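Local coordinates for hypothetical protein BP2299 (Bordetella pertussis Tohama I, PDB 2FQP) that is of unknown function but belongs to the cupin family and binds a zinc ion inside its double-stranded beta-helix, at residues Pro49-Pro55 / Glu76-Pro82; Lys3-Ala7 / Gly28-Gly32. One frame throughout, in Å; residues are numbered along the deposited sequence.

Interaction 1: Pro49-Pro55 / Glu76-Pro82. With ZN (zinc ion), chain E.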
loop_
_atom_site.group_PDB
_atom_site.type_symbol
_atom_site.label_atom_id
_atom_site.label_comp_id
_atom_site.label_asym_id
_atom_site.label_seq_id
_atom_site.Cartn_x
_atom_site.Cartn_y
_atom_site.Cartn_z
ATOM N N PRO A 49 -6.970 -14.486 -5.460
ATOM C CA PRO A 49 -7.482 -15.049 -4.203
ATOM C C PRO A 49 -6.351 -15.286 -3.178
ATOM O O PRO A 49 -5.195 -15.582 -3.548
ATOM C CB PRO A 49 -8.094 -16.387 -4.659
ATOM C CG PRO A 49 -7.226 -16.812 -5.789
ATOM C CD PRO A 49 -6.914 -15.498 -6.528
ATOM N N LEU A 50 -6.684 -15.144 -1.900
ATOM C CA LEU A 50 -5.870 -15.660 -0.829
ATOM C C LEU A 50 -6.745 -16.598 -0.037
ATOM O O LEU A 50 -7.966 -16.411 0.009
ATOM C CB LEU A 50 -5.354 -14.549 0.089
ATOM C CG LEU A 50 -4.188 -13.705 -0.450
ATOM C CD1 LEU A 50 -3.762 -12.797 0.644
ATOM C CD2 LEU A 50 -3.034 -14.506 -0.976
ATOM N N LEU A 51 -6.121 -17.614 0.562
ATOM C CA LEU A 51 -6.844 -18.569 1.366
ATOM C C LEU A 51 -6.461 -18.248 2.796
ATOM O O LEU A 51 -5.270 -18.270 3.135
ATOM C CB LEU A 51 -6.456 -19.992 0.969
ATOM C CG LEU A 51 -7.072 -21.131 1.783
ATOM C CD1 LEU A 51 -8.572 -21.045 1.763
ATOM C CD2 LEU A 51 -6.623 -22.469 1.219
ATOM N N LEU A 52 -7.446 -17.900 3.609
ATOM C CA LEU A 52 -7.186 -17.495 4.998
ATOM C C LEU A 52 -7.656 -18.574 5.950
ATOM O O LEU A 52 -8.837 -18.942 5.959
ATOM C CB LEU A 52 -7.869 -16.178 5.325
ATOM C CG LEU A 52 -7.628 -15.022 4.363
ATOM C CD1 LEU A 52 -8.629 -13.889 4.630
ATOM C CD2 LEU A 52 -6.198 -14.564 4.494
ATOM N N GLU A 53 -6.716 -19.104 6.733
ATOM C CA GLU A 53 -7.017 -20.154 7.744
ATOM C C GLU A 53 -7.044 -19.521 9.110
ATOM O O GLU A 53 -6.081 -18.913 9.529
ATOM C CB GLU A 53 -5.944 -21.221 7.732
ATOM C CG GLU A 53 -5.889 -21.951 6.402
ATOM C CD GLU A 53 -4.943 -23.149 6.387
ATOM O OE1 GLU A 53 -3.837 -23.100 6.993
ATOM O OE2 GLU A 53 -5.297 -24.133 5.712
ATOM N N THR A 54 -8.172 -19.623 9.772
ATOM C CA THR A 54 -8.349 -19.054 11.077
ATOM C C THR A 54 -8.791 -20.193 11.961
ATOM O O THR A 54 -9.027 -21.311 11.491
ATOM C CB THR A 54 -9.395 -17.928 11.016
ATOM O OG1 THR A 54 -10.648 -18.474 10.581
ATOM C CG2 THR A 54 -8.955 -16.867 10.055
ATOM N N PRO A 55 -8.804 -19.961 13.270
ATOM C CA PRO A 55 -9.195 -21.021 14.167
ATOM C C PRO A 55 -10.537 -21.704 13.805
ATOM O O PRO A 55 -10.679 -22.891 14.003
ATOM C CB PRO A 55 -9.274 -20.303 15.515
ATOM C CG PRO A 55 -8.251 -19.256 15.441
ATOM C CD PRO A 55 -8.402 -18.739 14.000
ATOM N N GLU A 76 -5.368 -13.771 14.234
ATOM C CA GLU A 76 -4.527 -14.991 14.270
ATOM C C GLU A 76 -4.907 -15.793 13.075
ATOM O O GLU A 76 -6.076 -16.116 12.893
ATOM C CB GLU A 76 -4.754 -15.815 15.531
ATOM C CG GLU A 76 -4.335 -15.120 16.808
ATOM C CD GLU A 76 -3.849 -16.099 17.902
ATOM O OE1 GLU A 76 -3.600 -17.317 17.630
ATOM O OE2 GLU A 76 -3.713 -15.619 19.043
ATOM N N HIS A 77 -3.935 -16.086 12.220
ATOM C CA HIS A 77 -4.198 -16.862 11.022
ATOM C C HIS A 77 -2.944 -17.349 10.302
ATOM O O HIS A 77 -1.834 -16.981 10.652
ATOM C CB HIS A 77 -5.033 -16.029 10.032
ATOM C CG HIS A 77 -4.358 -14.783 9.545
ATOM N ND1 HIS A 77 -5.024 -13.860 8.763
ATOM C CD2 HIS A 77 -3.110 -14.294 9.723
ATOM C CE1 HIS A 77 -4.207 -12.873 8.453
ATOM N NE2 HIS A 77 -3.042 -13.097 9.029
ATOM N N ASN A 78 -3.181 -18.196 9.300
ATOM C CA ASN A 78 -2.222 -18.625 8.335
ATOM C C ASN A 78 -2.772 -18.142 6.990
ATOM O O ASN A 78 -3.954 -18.245 6.723
ATOM C CB ASN A 78 -2.019 -20.136 8.319
ATOM C CG ASN A 78 -1.014 -20.580 7.230
ATOM O OD1 ASN A 78 -0.014 -19.920 7.026
ATOM N ND2 ASN A 78 -1.326 -21.684 6.514
ATOM N N VAL A 79 -1.912 -17.593 6.148
ATOM C CA VAL A 79 -2.365 -17.081 4.883
ATOM C C VAL A 79 -1.646 -17.822 3.776
ATOM O O VAL A 79 -0.453 -17.907 3.810
ATOM C CB VAL A 79 -1.995 -15.588 4.730
ATOM C CG1 VAL A 79 -2.399 -15.050 3.373
ATOM C CG2 VAL A 79 -2.674 -14.776 5.803
ATOM N N ILE A 80 -2.394 -18.272 2.793
ATOM C CA ILE A 80 -1.911 -19.129 1.736
ATOM C C ILE A 80 -2.232 -18.513 0.383
ATOM O O ILE A 80 -3.326 -17.984 0.163
ATOM C CB ILE A 80 -2.564 -20.545 1.812
ATOM C CG1 ILE A 80 -2.098 -21.311 3.052
ATOM C CG2 ILE A 80 -2.242 -21.400 0.581
ATOM C CD1 ILE A 80 -3.015 -22.486 3.388
ATOM N N ASN A 81 -1.284 -18.605 -0.544
ATOM C CA ASN A 81 -1.482 -18.242 -1.940
ATOM C C ASN A 81 -1.843 -19.517 -2.734
ATOM O O ASN A 81 -0.954 -20.316 -3.032
ATOM C CB ASN A 81 -0.189 -17.670 -2.515
ATOM C CG ASN A 81 -0.279 -17.393 -3.979
ATOM O OD1 ASN A 81 -1.376 -17.253 -4.545
ATOM N ND2 ASN A 81 0.888 -17.289 -4.630
ATOM N N PRO A 82 -3.120 -19.688 -3.083
ATOM C CA PRO A 82 -3.532 -20.941 -3.721
ATOM C C PRO A 82 -3.295 -20.968 -5.241
ATOM O O PRO A 82 -3.649 -21.950 -5.907
ATOM C CB PRO A 82 -5.021 -20.966 -3.441
ATOM C CG PRO A 82 -5.428 -19.522 -3.515
ATOM C CD PRO A 82 -4.271 -18.763 -2.895
HETATM ZN ZN ZN E . -1.134 -11.867 8.738
HETATM O O HOH W 1 -3.673 -15.915 -5.534
HETATM O O HOH W 2 0.895 -10.958 7.857
HETATM O O HOH W 3 -0.405 -12.750 6.782
HETATM O O HOH W 4 -1.692 -10.613 7.236
#
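Leu51 pairs with Ile80 and Glu53 with Asn78 as hydrogen-bonded pairs of two antiparallel strands in the double-stranded beta-helix of a cupin. Each pair closes two backbone bonds, for example Leu51 N to Ile80 O at 2.8 Å. Between them, Leu52 and Val79 form a non-hydrogen-bonded pair on the face that carries His77. Their side chains run side by side, pointing the same way, and Leu52 CD2 rests 3.8 Å from Val79 CG2. That same CG2 sits over the centre of the His77 ring, 3.6 Å above its plane, backing the imidazole from one face. With chi1 at 62°, His77 CG stands between its backbone N and carbonyl carbon, and the ring leads away from strand 49-54 to the zinc ion, which His34 and His36 also bind. The other face is part polar: Asn78 and Glu53 extend alongside each other, their amide and carboxylate planes 58° apart, while Ile80 CD1 packs 3.6 Å from Glu53 CD. Asn78 ND2 gives a nearly straight bond of 2.9 Å to Glu53 OE1, leaving within its own amide plane but meeting the oxygen from above the carboxylate plane, 44° out of it.

Interaction 2: Lys3-Ala7 / Gly28-Gly32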
loop_
_atom_site.group_PDB
_atom_site.type_symbol
_atom_site.label_atom_id
_atom_site.label_comp_id
_atom_site.label_asym_id
_atom_site.label_seq_id
_atom_site.Cartn_x
_atom_site.Cartn_y
_atom_site.Cartn_z
ATOM N N LYS A 3 5.448 -29.575 2.982
ATOM C CA LYS A 3 5.393 -28.240 3.499
ATOM C C LYS A 3 5.306 -27.259 2.369
ATOM O O LYS A 3 6.105 -27.315 1.431
ATOM C CB LYS A 3 6.655 -27.935 4.291
ATOM N N ARG A 4 4.360 -26.345 2.455
ATOM C CA ARG A 4 4.273 -25.288 1.485
ATOM C C ARG A 4 5.497 -24.384 1.594
ATOM O O ARG A 4 6.088 -24.237 2.674
ATOM C CB ARG A 4 3.034 -24.441 1.724
ATOM C CG ARG A 4 1.763 -25.106 1.304
ATOM C CD ARG A 4 0.601 -24.265 1.724
ATOM N NE ARG A 4 -0.697 -24.872 1.414
ATOM C CZ ARG A 4 -1.248 -24.934 0.194
ATOM N NH1 ARG A 4 -0.611 -24.465 -0.869
ATOM N NH2 ARG A 4 -2.433 -25.511 0.026
ATOM N N PRO A 5 5.898 -23.800 0.458
ATOM C CA PRO A 5 6.996 -22.843 0.507
ATOM C C PRO A 5 6.651 -21.616 1.377
ATOM O O PRO A 5 5.491 -21.276 1.519
ATOM C CB PRO A 5 7.186 -22.456 -0.962
ATOM C CG PRO A 5 5.940 -22.882 -1.676
ATOM C CD PRO A 5 5.381 -24.021 -0.899
ATOM N N GLY A 6 7.652 -20.986 1.972
ATOM C CA GLY A 6 7.431 -19.804 2.784
ATOM C C GLY A 6 7.244 -18.559 1.930
ATOM O O GLY A 6 7.955 -18.332 0.923
ATOM N N ALA A 7 6.301 -17.715 2.347
ATOM C CA ALA A 7 6.234 -16.348 1.862
ATOM C C ALA A 7 7.428 -15.555 2.411
ATOM O O ALA A 7 7.858 -15.758 3.553
ATOM C CB ALA A 7 4.863 -15.670 2.259
ATOM N N GLY A 28 1.487 -21.433 -4.232
ATOM C CA GLY A 28 1.225 -22.409 -3.196
ATOM C C GLY A 28 1.773 -22.025 -1.832
ATOM O O GLY A 28 1.650 -22.788 -0.889
ATOM N N GLY A 29 2.342 -20.823 -1.710
ATOM C CA GLY A 29 3.146 -20.473 -0.557
ATOM C C GLY A 29 2.272 -20.030 0.602
ATOM O O GLY A 29 1.107 -19.708 0.412
ATOM N N GLU A 30 2.855 -20.000 1.793
ATOM C CA GLU A 30 2.133 -19.558 3.013
ATOM C C GLU A 30 2.993 -18.780 4.019
ATOM O O GLU A 30 4.209 -18.884 4.041
ATOM C CB GLU A 30 1.518 -20.767 3.734
ATOM C CG GLU A 30 2.573 -21.664 4.371
ATOM C CD GLU A 30 2.004 -22.921 5.032
ATOM O OE1 GLU A 30 0.755 -23.104 5.039
ATOM O OE2 GLU A 30 2.833 -23.724 5.499
ATOM N N THR A 31 2.333 -18.045 4.908
ATOM C CA THR A 31 3.018 -17.332 5.994
ATOM C C THR A 31 3.485 -18.175 7.153
ATOM O O THR A 31 4.471 -17.805 7.831
ATOM C CB THR A 31 2.132 -16.224 6.611
ATOM O OG1 THR A 31 0.861 -16.784 6.948
ATOM C CG2 THR A 31 1.952 -15.098 5.636
ATOM N N GLY A 32 2.749 -19.255 7.418
ATOM C CA GLY A 32 2.753 -19.935 8.717
ATOM C C GLY A 32 1.823 -19.177 9.638
ATOM O O GLY A 32 1.488 -18.005 9.383
HETATM O O HOH W 5 2.478 -26.459 4.573
HETATM O O HOH W 6 5.468 -23.647 5.087
#
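Glu30 OE2 is gripped by two waters that tie it to the backbone of Arg4: one, 2.7 Å from OE2, also donates to Arg4 O, and the other donates to OE2 while accepting from Arg4 N. Glu30 reaches them with CG in the cramped site between its own N and carbonyl carbon (chi1 70°) and an extended chain beyond. The Arg4 side chain crosses it at about a right angle, CD lying 3.5 Å from Glu30 OE1. Arg4 NE stays 4.3 Å from Glu30 OE1, beyond a salt bridge; OE1 bonds instead to Asn78 of strand 76-80. Arg4 spends NH1 on Gly28 O, 2.8 Å away and near the guanidinium plane, though the donor is tilted 27° from the carbonyl plane. The two loops join by a single backbone bridge at Gly6 and Glu30: Glu30 N donates to Pro5 O at 2.9 Å, and Ala7 N to Glu30 O. Gly29 CA approaches Pro5 O to 3.2 Å in a CA-H...O contact. The chemistry implies that this surface contact, joining the N-terminal segment to the loop before strand 34-35, rests on two backbone bonds, the Arg4 NH1 bond to a carbonyl and two bridging waters, with Arg4-Glu30 attraction probably a modest addition.

How the interactions relate
The two contacts lie 10 Å apart between centres and touch: segment 28-32 of interaction 2 runs beside segment 76-82 of interaction 1. Asn81 N lies 2.8 Å from Gly29 O, a probable hydrogen bond, and Thr31 also bonds to the backbone of Val79. The side chains meet as well: Asn78 ND2 lies 2.9 Å from Glu30 OE1, so one amide nitrogen serves the carboxylates of both Glu53 and Glu30. The zinc ion lies nearby, bound by His77 NE2 at 2.3 Å; the side chain of Thr31 comes to about 5 Å from it, and Gly32 O receives a bond from His34 ND1, a second-shell link to another zinc ligand.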